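Local coordinates for RNA-dependent RNA Polymerase (Bombyx mori cytoplasmic polyhedrosis virus, PDB 6TZ0), which catalyses RNA-directed synthesis of RNA, making conservatively transcribed plus strands and probably, after core assembly, the complementary minus strands of the viral genome, at residues D327-Y332 with T731-A736; L767-R772 with N1044-M1049. One frame throughout, in Å; residues are numbered along the deposited sequence.

The two contacts lie side by side in the polymerase interior, their centres about 9 Å apart, on the same side of the chain's centre. Residues 327-332 of contact 1 meet loop 1044-1049 of contact 2 where Tyr1047 OH hydrogen-bonds to Ala329 O, 2.7 Å away. A second, weak hydrogen bond runs from Arg770 NH1 to Phe735 O, 3.2 Å. Contact 1 is nearer the catalytic centre: the side chain of Phe735 is about 10 Å from that of Asp681 and about 11 Å from that of Asp547, both magnesium ligands, although no ion is bound to this chain here. Contact 2 lies away from the annotated sites.

Contact 1 (D327-Y332 with T731-A736); sequences DVANYY and TFWGFA
Ala329 sits on the indole of Trp733, covering one face of the ring. Its CB stands 3.5 Å above the ring plane, offset toward the rim, and is 3.6 Å from Trp733 CE2. The backbone joins in: Ala329 CA makes a CH-pi contact with the six-membered ring, 3.9 Å from its centroid and 14° off the normal. At the far end of the indole, Val328 CG1 touches Trp733 CH2 at 3.9 Å. Tyr332, one turn further along the helix, completes the grip. Its CG is anti to the backbone N (chi1 -176°), and from there the ring approaches the indole obliquely, with planes 42° apart and Tyr332 CD2 3.7 Å from Trp733 CE3. The other end of the same ring edge, at CE2, is 4.1 Å from Phe735 CE1, which lies near the tyrosine's plane.

The contact thus packs helix 325-339 against the short, weakly bonded strand 732-733 at one edge of a small three-stranded antiparallel sheet. That sheet comes directly after 711-716, the last strand of the four-stranded antiparallel palm sheet that also contains 541-548.

Two residues before Trp733, Thr731 CG2 lies in the plane of the indole, at its edge. Backbone hydrogen bonds to Leu726 hold Trp733 in the sheet, and the side chains of Trp733, Tyr332 and Phe735 all touch Leu726. Arg336, further along the same helix, ties two of the aromatics together: its NH1 hydrogen-bonds with Tyr332 OH, while its charge makes a cation-pi contact with Phe735. Helix 257-264 covers Val328 through Tyr257, Ala260 and Val264.

Contact 2 (L767-R772 with N1044-M1049); sequences LLFRVR and NLAYNM
The Asn1048 amide meets the Phe769 ring obliquely, the planes 66° apart. This is loop-on-loop packing: residues 767-772, linking helices 754-766 and 774-786, meet a type I beta turn at 1046-1049, closed by a weak hydrogen bond from Met1049 N to Ala1046 O.

Asn1048 OD1 lies over one face of the phenyl ring, 4.0 Å above the plane and offset toward the rim. Asn1048 ND2 reaches the ring atom Phe769 CD1 at 3.3 Å. In Asn1048, chi1 60° sets CG between the backbone N and the carbonyl carbon, from where the amide meets the Phe769 ring. Met1049 adds a Met-aromatic contact that is oblique, its SD 4.8 Å from the Phe769 centroid; the nearest ring atom to SD is CE2.

Tyr1047 starts toward the facing loop, CB against Val771 O, but its ring leads off to helix 325-339, where it touches Asn330 and Ala333. Arg772, in the facing loop, runs extended from CG to NE and hydrogen-bonds through NH2 to Ser60 O. At its base, Arg772 CA makes a CA-H...O contact with Tyr1047 O, 3.6 Å long with 158° at the hydrogen.

Contact 1 (D327-Y332 with T731-A736)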
ATOM      1  N   ASP A 327     -17.185 -11.167  32.933  1.00 34.43           N
ATOM      2  CA  ASP A 327     -18.537 -11.293  32.403  1.00 34.43           C
ATOM      3  C   ASP A 327     -18.735 -10.396  31.192  1.00 34.43           C
ATOM      4  O   ASP A 327     -19.274 -10.826  30.163  1.00 34.43           O
ATOM      5  CB  ASP A 327     -19.555 -10.956  33.485  1.00 34.43           C
ATOM      6  CG  ASP A 327     -19.588 -11.980  34.582  1.00 34.43           C
ATOM      7  OD1 ASP A 327     -19.150 -13.119  34.337  1.00 34.43           O
ATOM      8  OD2 ASP A 327     -20.084 -11.664  35.681  1.00 34.43           O
ATOM      9  N   VAL A 328     -18.271  -9.151  31.294  1.00 31.66           N
ATOM     10  CA  VAL A 328     -18.366  -8.206  30.193  1.00 31.66           C
ATOM     11  C   VAL A 328     -17.487  -8.652  29.037  1.00 31.66           C
ATOM     12  O   VAL A 328     -17.874  -8.517  27.871  1.00 31.66           O
ATOM     13  CB  VAL A 328     -17.997  -6.797  30.687  1.00 31.66           C
ATOM     14  CG1 VAL A 328     -18.172  -5.764  29.586  1.00 31.66           C
ATOM     15  CG2 VAL A 328     -18.821  -6.448  31.892  1.00 31.66           C
ATOM     16  N   ALA A 329     -16.332  -9.254  29.339  1.00 30.75           N
ATOM     17  CA  ALA A 329     -15.455  -9.771  28.292  1.00 30.75           C
ATOM     18  C   ALA A 329     -16.099 -10.924  27.530  1.00 30.75           C
ATOM     19  O   ALA A 329     -16.013 -10.986  26.295  1.00 30.75           O
ATOM     20  CB  ALA A 329     -14.129 -10.219  28.903  1.00 30.75           C
ATOM     21  N   ASN A 330     -16.779 -11.823  28.247  1.00 33.52           N
ATOM     22  CA  ASN A 330     -17.404 -12.971  27.602  1.00 33.52           C
ATOM     23  C   ASN A 330     -18.597 -12.556  26.752  1.00 33.52           C
ATOM     24  O   ASN A 330     -18.737 -13.016  25.607  1.00 33.52           O
ATOM     25  CB  ASN A 330     -17.827 -13.994  28.651  1.00 33.52           C
ATOM     26  CG  ASN A 330     -16.649 -14.616  29.363  1.00 33.52           C
ATOM     27  OD1 ASN A 330     -15.623 -14.899  28.759  1.00 33.52           O
ATOM     28  ND2 ASN A 330     -16.795 -14.831  30.661  1.00 33.52           N
ATOM     29  N   TYR A 331     -19.458 -11.672  27.276  1.00 34.25           N
ATOM     30  CA  TYR A 331     -20.571 -11.197  26.459  1.00 34.25           C
ATOM     31  C   TYR A 331     -20.098 -10.346  25.287  1.00 34.25           C
ATOM     32  O   TYR A 331     -20.737 -10.347  24.230  1.00 34.25           O
ATOM     33  CB  TYR A 331     -21.571 -10.390  27.275  1.00 34.25           C
ATOM     34  CG  TYR A 331     -22.368 -11.156  28.288  1.00 34.25           C
ATOM     35  CD1 TYR A 331     -23.200 -12.188  27.898  1.00 34.25           C
ATOM     36  CD2 TYR A 331     -22.403 -10.755  29.615  1.00 34.25           C
ATOM     37  CE1 TYR A 331     -23.968 -12.867  28.814  1.00 34.25           C
ATOM     38  CE2 TYR A 331     -23.181 -11.420  30.542  1.00 34.25           C
ATOM     39  CZ  TYR A 331     -23.955 -12.479  30.132  1.00 34.25           C
ATOM     40  OH  TYR A 331     -24.730 -13.153  31.042  1.00 34.25           O
ATOM     41  N   TYR A 332     -18.977  -9.635  25.441  1.00 31.68           N
ATOM     42  CA  TYR A 332     -18.457  -8.843  24.337  1.00 31.68           C
ATOM     43  C   TYR A 332     -17.922  -9.728  23.224  1.00 31.68           C
ATOM     44  O   TYR A 332     -18.153  -9.444  22.046  1.00 31.68           O
ATOM     45  CB  TYR A 332     -17.368  -7.894  24.828  1.00 31.68           C
ATOM     46  CG  TYR A 332     -16.852  -6.982  23.744  1.00 31.68           C
ATOM     47  CD1 TYR A 332     -17.617  -5.922  23.291  1.00 31.68           C
ATOM     48  CD2 TYR A 332     -15.609  -7.189  23.165  1.00 31.68           C
ATOM     49  CE1 TYR A 332     -17.157  -5.090  22.302  1.00 31.68           C
ATOM     50  CE2 TYR A 332     -15.144  -6.364  22.173  1.00 31.68           C
ATOM     51  CZ  TYR A 332     -15.914  -5.311  21.753  1.00 31.68           C
ATOM     52  OH  TYR A 332     -15.444  -4.487  20.760  1.00 31.68           O
ATOM     53  N   THR A 731      -5.588  -6.058  30.586  1.00 29.85           N
ATOM     54  CA  THR A 731      -6.107  -7.316  30.069  1.00 29.85           C
ATOM     55  C   THR A 731      -6.374  -7.187  28.577  1.00 29.85           C
ATOM     56  O   THR A 731      -7.038  -6.243  28.144  1.00 29.85           O
ATOM     57  CB  THR A 731      -7.384  -7.703  30.825  1.00 29.85           C
ATOM     58  OG1 THR A 731      -7.059  -8.162  32.143  1.00 29.85           O
ATOM     59  CG2 THR A 731      -8.204  -8.720  30.081  1.00 29.85           C
ATOM     60  N   PHE A 732      -5.859  -8.137  27.802  1.00 29.37           N
ATOM     61  CA  PHE A 732      -6.004  -8.153  26.351  1.00 29.37           C
ATOM     62  C   PHE A 732      -7.272  -8.897  25.952  1.00 29.37           C
ATOM     63  O   PHE A 732      -7.381 -10.104  26.180  1.00 29.37           O
ATOM     64  CB  PHE A 732      -4.769  -8.801  25.728  1.00 29.37           C
ATOM     65  CG  PHE A 732      -4.872  -9.024  24.255  1.00 29.37           C
ATOM     66  CD1 PHE A 732      -4.931  -7.955  23.382  1.00 29.37           C
ATOM     67  CD2 PHE A 732      -4.847 -10.310  23.737  1.00 29.37           C
ATOM     68  CE1 PHE A 732      -5.010  -8.160  22.028  1.00 29.37           C
ATOM     69  CE2 PHE A 732      -4.924 -10.519  22.381  1.00 29.37           C
ATOM     70  CZ  PHE A 732      -5.004  -9.443  21.529  1.00 29.37           C
ATOM     71  N   TRP A 733      -8.231  -8.181  25.359  1.00 28.08           N
ATOM     72  CA  TRP A 733      -9.424  -8.798  24.777  1.00 28.08           C
ATOM     73  C   TRP A 733      -9.141  -9.004  23.292  1.00 28.08           C
ATOM     74  O   TRP A 733      -9.201  -8.063  22.502  1.00 28.08           O
ATOM     75  CB  TRP A 733     -10.683  -7.954  24.969  1.00 28.08           C
ATOM     76  CG  TRP A 733     -11.155  -7.735  26.387  1.00 28.08           C
ATOM     77  CD1 TRP A 733     -10.542  -8.133  27.532  1.00 28.08           C
ATOM     78  CD2 TRP A 733     -12.384  -7.113  26.790  1.00 28.08           C
ATOM     79  NE1 TRP A 733     -11.285  -7.759  28.622  1.00 28.08           N
ATOM     80  CE2 TRP A 733     -12.426  -7.141  28.192  1.00 28.08           C
ATOM     81  CE3 TRP A 733     -13.442  -6.518  26.097  1.00 28.08           C
ATOM     82  CZ2 TRP A 733     -13.484  -6.598  28.915  1.00 28.08           C
ATOM     83  CZ3 TRP A 733     -14.491  -5.988  26.816  1.00 28.08           C
ATOM     84  CH2 TRP A 733     -14.503  -6.028  28.206  1.00 28.08           C
ATOM     85  N   GLY A 734      -8.828 -10.235  22.911  1.00 30.58           N
ATOM     86  CA  GLY A 734      -8.543 -10.517  21.523  1.00 30.58           C
ATOM     87  C   GLY A 734      -9.793 -10.612  20.670  1.00 30.58           C
ATOM     88  O   GLY A 734     -10.899 -10.844  21.153  1.00 30.58           O
ATOM     89  N   PHE A 735      -9.603 -10.430  19.367  1.00 32.64           N
ATOM     90  CA  PHE A 735     -10.697 -10.372  18.398  1.00 32.64           C
ATOM     91  C   PHE A 735     -10.602 -11.632  17.537  1.00 32.64           C
ATOM     92  O   PHE A 735      -9.913 -11.653  16.517  1.00 32.64           O
ATOM     93  CB  PHE A 735     -10.620  -9.103  17.533  1.00 32.64           C
ATOM     94  CG  PHE A 735     -10.839  -7.807  18.283  1.00 32.64           C
ATOM     95  CD1 PHE A 735     -11.403  -7.780  19.549  1.00 32.64           C
ATOM     96  CD2 PHE A 735     -10.479  -6.603  17.697  1.00 32.64           C
ATOM     97  CE1 PHE A 735     -11.586  -6.583  20.217  1.00 32.64           C
ATOM     98  CE2 PHE A 735     -10.667  -5.405  18.355  1.00 32.64           C
ATOM     99  CZ  PHE A 735     -11.220  -5.395  19.614  1.00 32.64           C
ATOM    100  N   ALA A 736     -11.301 -12.689  17.955  1.00 37.12           N
ATOM    101  CA  ALA A 736     -11.219 -13.965  17.259  1.00 37.12           C
ATOM    102  C   ALA A 736     -12.017 -13.991  15.968  1.00 37.12           C
ATOM    103  O   ALA A 736     -11.785 -14.867  15.130  1.00 37.12           O
ATOM    104  CB  ALA A 736     -11.702 -15.101  18.156  1.00 37.12           C
TER

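Contact 2 (L767-R772 with N1044-M1049)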
ATOM      1  N   LEU A 767      -5.243 -17.639  16.081  1.00 39.70           N
ATOM      2  CA  LEU A 767      -6.445 -17.711  16.904  1.00 39.70           C
ATOM      3  C   LEU A 767      -6.207 -18.279  18.293  1.00 39.70           C
ATOM      4  O   LEU A 767      -7.116 -18.892  18.846  1.00 39.70           O
ATOM      5  CB  LEU A 767      -7.513 -18.571  16.227  1.00 39.70           C
ATOM      6  CG  LEU A 767      -8.365 -18.099  15.063  1.00 39.70           C
ATOM      7  CD1 LEU A 767      -9.120 -19.289  14.535  1.00 39.70           C
ATOM      8  CD2 LEU A 767      -9.329 -17.055  15.564  1.00 39.70           C
ATOM      9  N   LEU A 768      -5.019 -18.125  18.869  1.00 39.61           N
ATOM     10  CA  LEU A 768      -4.670 -18.993  19.989  1.00 39.61           C
ATOM     11  C   LEU A 768      -4.939 -18.321  21.333  1.00 39.61           C
ATOM     12  O   LEU A 768      -5.492 -18.948  22.242  1.00 39.61           O
ATOM     13  CB  LEU A 768      -3.215 -19.433  19.869  1.00 39.61           C
ATOM     14  CG  LEU A 768      -2.873 -20.793  20.481  1.00 39.61           C
ATOM     15  CD1 LEU A 768      -1.694 -21.349  19.736  1.00 39.61           C
ATOM     16  CD2 LEU A 768      -2.562 -20.752  21.947  1.00 39.61           C
ATOM     17  N   PHE A 769      -4.518 -17.064  21.503  1.00 36.52           N
ATOM     18  CA  PHE A 769      -4.826 -16.368  22.749  1.00 36.52           C
ATOM     19  C   PHE A 769      -6.089 -15.531  22.670  1.00 36.52           C
ATOM     20  O   PHE A 769      -6.543 -15.027  23.697  1.00 36.52           O
ATOM     21  CB  PHE A 769      -3.690 -15.455  23.238  1.00 36.52           C
ATOM     22  CG  PHE A 769      -2.559 -16.169  23.927  1.00 36.52           C
ATOM     23  CD1 PHE A 769      -2.300 -17.506  23.708  1.00 36.52           C
ATOM     24  CD2 PHE A 769      -1.890 -15.536  24.958  1.00 36.52           C
ATOM     25  CE1 PHE A 769      -1.298 -18.146  24.375  1.00 36.52           C
ATOM     26  CE2 PHE A 769      -0.887 -16.177  25.645  1.00 36.52           C
ATOM     27  CZ  PHE A 769      -0.595 -17.491  25.355  1.00 36.52           C
ATOM     28  N   ARG A 770      -6.664 -15.356  21.488  1.00 34.51           N
ATOM     29  CA  ARG A 770      -7.901 -14.604  21.349  1.00 34.51           C
ATOM     30  C   ARG A 770      -9.130 -15.501  21.410  1.00 34.51           C
ATOM     31  O   ARG A 770     -10.234 -15.067  21.078  1.00 34.51           O
ATOM     32  CB  ARG A 770      -7.863 -13.790  20.058  1.00 34.51           C
ATOM     33  CG  ARG A 770      -7.643 -14.590  18.811  1.00 34.51           C
ATOM     34  CD  ARG A 770      -7.475 -13.664  17.631  1.00 34.51           C
ATOM     35  NE  ARG A 770      -6.234 -12.900  17.668  1.00 34.51           N
ATOM     36  CZ  ARG A 770      -5.932 -11.939  16.803  1.00 34.51           C
ATOM     37  NH1 ARG A 770      -6.780 -11.624  15.839  1.00 34.51           N
ATOM     38  NH2 ARG A 770      -4.781 -11.294  16.892  1.00 34.51           N
ATOM     39  N   VAL A 771      -8.956 -16.735  21.868  1.00 34.76           N
ATOM     40  CA  VAL A 771      -9.991 -17.754  21.855  1.00 34.76           C
ATOM     41  C   VAL A 771     -10.232 -18.186  23.298  1.00 34.76           C
ATOM     42  O   VAL A 771      -9.423 -17.928  24.188  1.00 34.76           O
ATOM     43  CB  VAL A 771      -9.573 -18.944  20.962  1.00 34.76           C
ATOM     44  CG1 VAL A 771      -8.614 -19.881  21.674  1.00 34.76           C
ATOM     45  CG2 VAL A 771     -10.727 -19.656  20.386  1.00 34.76           C
ATOM     46  N   ARG A 772     -11.358 -18.849  23.528  1.00 33.61           N
ATOM     47  CA  ARG A 772     -11.756 -19.214  24.879  1.00 33.61           C
ATOM     48  C   ARG A 772     -11.619 -20.706  25.166  1.00 33.61           C
ATOM     49  O   ARG A 772     -11.376 -21.086  26.313  1.00 33.61           O
ATOM     50  CB  ARG A 772     -13.196 -18.748  25.117  1.00 33.61           C
ATOM     51  CG  ARG A 772     -13.666 -18.810  26.534  1.00 33.61           C
ATOM     52  CD  ARG A 772     -15.015 -18.157  26.679  1.00 33.61           C
ATOM     53  NE  ARG A 772     -15.539 -18.344  28.022  1.00 33.61           N
ATOM     54  CZ  ARG A 772     -16.718 -17.902  28.427  1.00 33.61           C
ATOM     55  NH1 ARG A 772     -17.504 -17.245  27.588  1.00 33.61           N
ATOM     56  NH2 ARG A 772     -17.117 -18.125  29.667  1.00 33.61           N
ATOM     57  N   ASN A1044      -8.760 -12.599  34.238  1.00 32.83           N
ATOM     58  CA  ASN A1044      -7.761 -13.163  33.335  1.00 32.83           C
ATOM     59  C   ASN A1044      -7.387 -12.232  32.187  1.00 32.83           C
ATOM     60  O   ASN A1044      -8.226 -11.518  31.646  1.00 32.83           O
ATOM     61  CB  ASN A1044      -8.263 -14.490  32.768  1.00 32.83           C
ATOM     62  CG  ASN A1044      -9.611 -14.383  32.088  1.00 32.83           C
ATOM     63  OD1 ASN A1044     -10.265 -13.356  32.130  1.00 32.83           O
ATOM     64  ND2 ASN A1044     -10.005 -15.443  31.402  1.00 32.83           N
ATOM     65  N   LEU A1045      -6.107 -12.225  31.843  1.00 31.62           N
ATOM     66  CA  LEU A1045      -5.585 -11.289  30.863  1.00 31.62           C
ATOM     67  C   LEU A1045      -5.584 -11.842  29.444  1.00 31.62           C
ATOM     68  O   LEU A1045      -4.961 -11.248  28.561  1.00 31.62           O
ATOM     69  CB  LEU A1045      -4.197 -10.819  31.301  1.00 31.62           C
ATOM     70  CG  LEU A1045      -3.125 -11.795  31.777  1.00 31.62           C
ATOM     71  CD1 LEU A1045      -2.301 -12.319  30.652  1.00 31.62           C
ATOM     72  CD2 LEU A1045      -2.238 -11.098  32.776  1.00 31.62           C
ATOM     73  N   ALA A1046      -6.287 -12.949  29.212  1.00 31.12           N
ATOM     74  CA  ALA A1046      -6.633 -13.431  27.883  1.00 31.12           C
ATOM     75  C   ALA A1046      -7.865 -14.308  28.026  1.00 31.12           C
ATOM     76  O   ALA A1046      -8.198 -14.752  29.127  1.00 31.12           O
ATOM     77  CB  ALA A1046      -5.487 -14.203  27.226  1.00 31.12           C
ATOM     78  N   TYR A1047      -8.551 -14.556  26.905  1.00 28.74           N
ATOM     79  CA  TYR A1047      -9.745 -15.394  26.973  1.00 28.74           C
ATOM     80  C   TYR A1047      -9.419 -16.856  27.240  1.00 28.74           C
ATOM     81  O   TYR A1047     -10.289 -17.583  27.727  1.00 28.74           O
ATOM     82  CB  TYR A1047     -10.587 -15.291  25.701  1.00 28.74           C
ATOM     83  CG  TYR A1047     -11.370 -14.014  25.555  1.00 28.74           C
ATOM     84  CD1 TYR A1047     -12.451 -13.756  26.374  1.00 28.74           C
ATOM     85  CD2 TYR A1047     -11.066 -13.100  24.561  1.00 28.74           C
ATOM     86  CE1 TYR A1047     -13.176 -12.603  26.245  1.00 28.74           C
ATOM     87  CE2 TYR A1047     -11.788 -11.942  24.423  1.00 28.74           C
ATOM     88  CZ  TYR A1047     -12.842 -11.700  25.266  1.00 28.74           C
ATOM     89  OH  TYR A1047     -13.576 -10.549  25.130  1.00 28.74           O
ATOM     90  N   ASN A1048      -8.198 -17.303  26.961  1.00 32.27           N
ATOM     91  CA  ASN A1048      -7.806 -18.670  27.274  1.00 32.27           C
ATOM     92  C   ASN A1048      -7.053 -18.810  28.591  1.00 32.27           C
ATOM     93  O   ASN A1048      -6.695 -19.931  28.960  1.00 32.27           O
ATOM     94  CB  ASN A1048      -6.951 -19.272  26.154  1.00 32.27           C
ATOM     95  CG  ASN A1048      -5.666 -18.507  25.903  1.00 32.27           C
ATOM     96  OD1 ASN A1048      -5.452 -17.419  26.422  1.00 32.27           O
ATOM     97  ND2 ASN A1048      -4.770 -19.119  25.151  1.00 32.27           N
ATOM     98  N   MET A1049      -6.781 -17.720  29.296  1.00 31.70           N
ATOM     99  CA  MET A1049      -5.931 -17.757  30.479  1.00 31.70           C
ATOM    100  C   MET A1049      -6.723 -17.601  31.769  1.00 31.70           C
ATOM    101  O   MET A1049      -6.242 -17.004  32.730  1.00 31.70           O
ATOM    102  CB  MET A1049      -4.837 -16.697  30.394  1.00 31.70           C
ATOM    103  CG  MET A1049      -3.772 -17.016  29.371  1.00 31.70           C
ATOM    104  SD  MET A1049      -2.502 -15.759  29.275  1.00 31.70           S
ATOM    105  CE  MET A1049      -1.716 -16.013  30.851  1.00 31.70           C
TER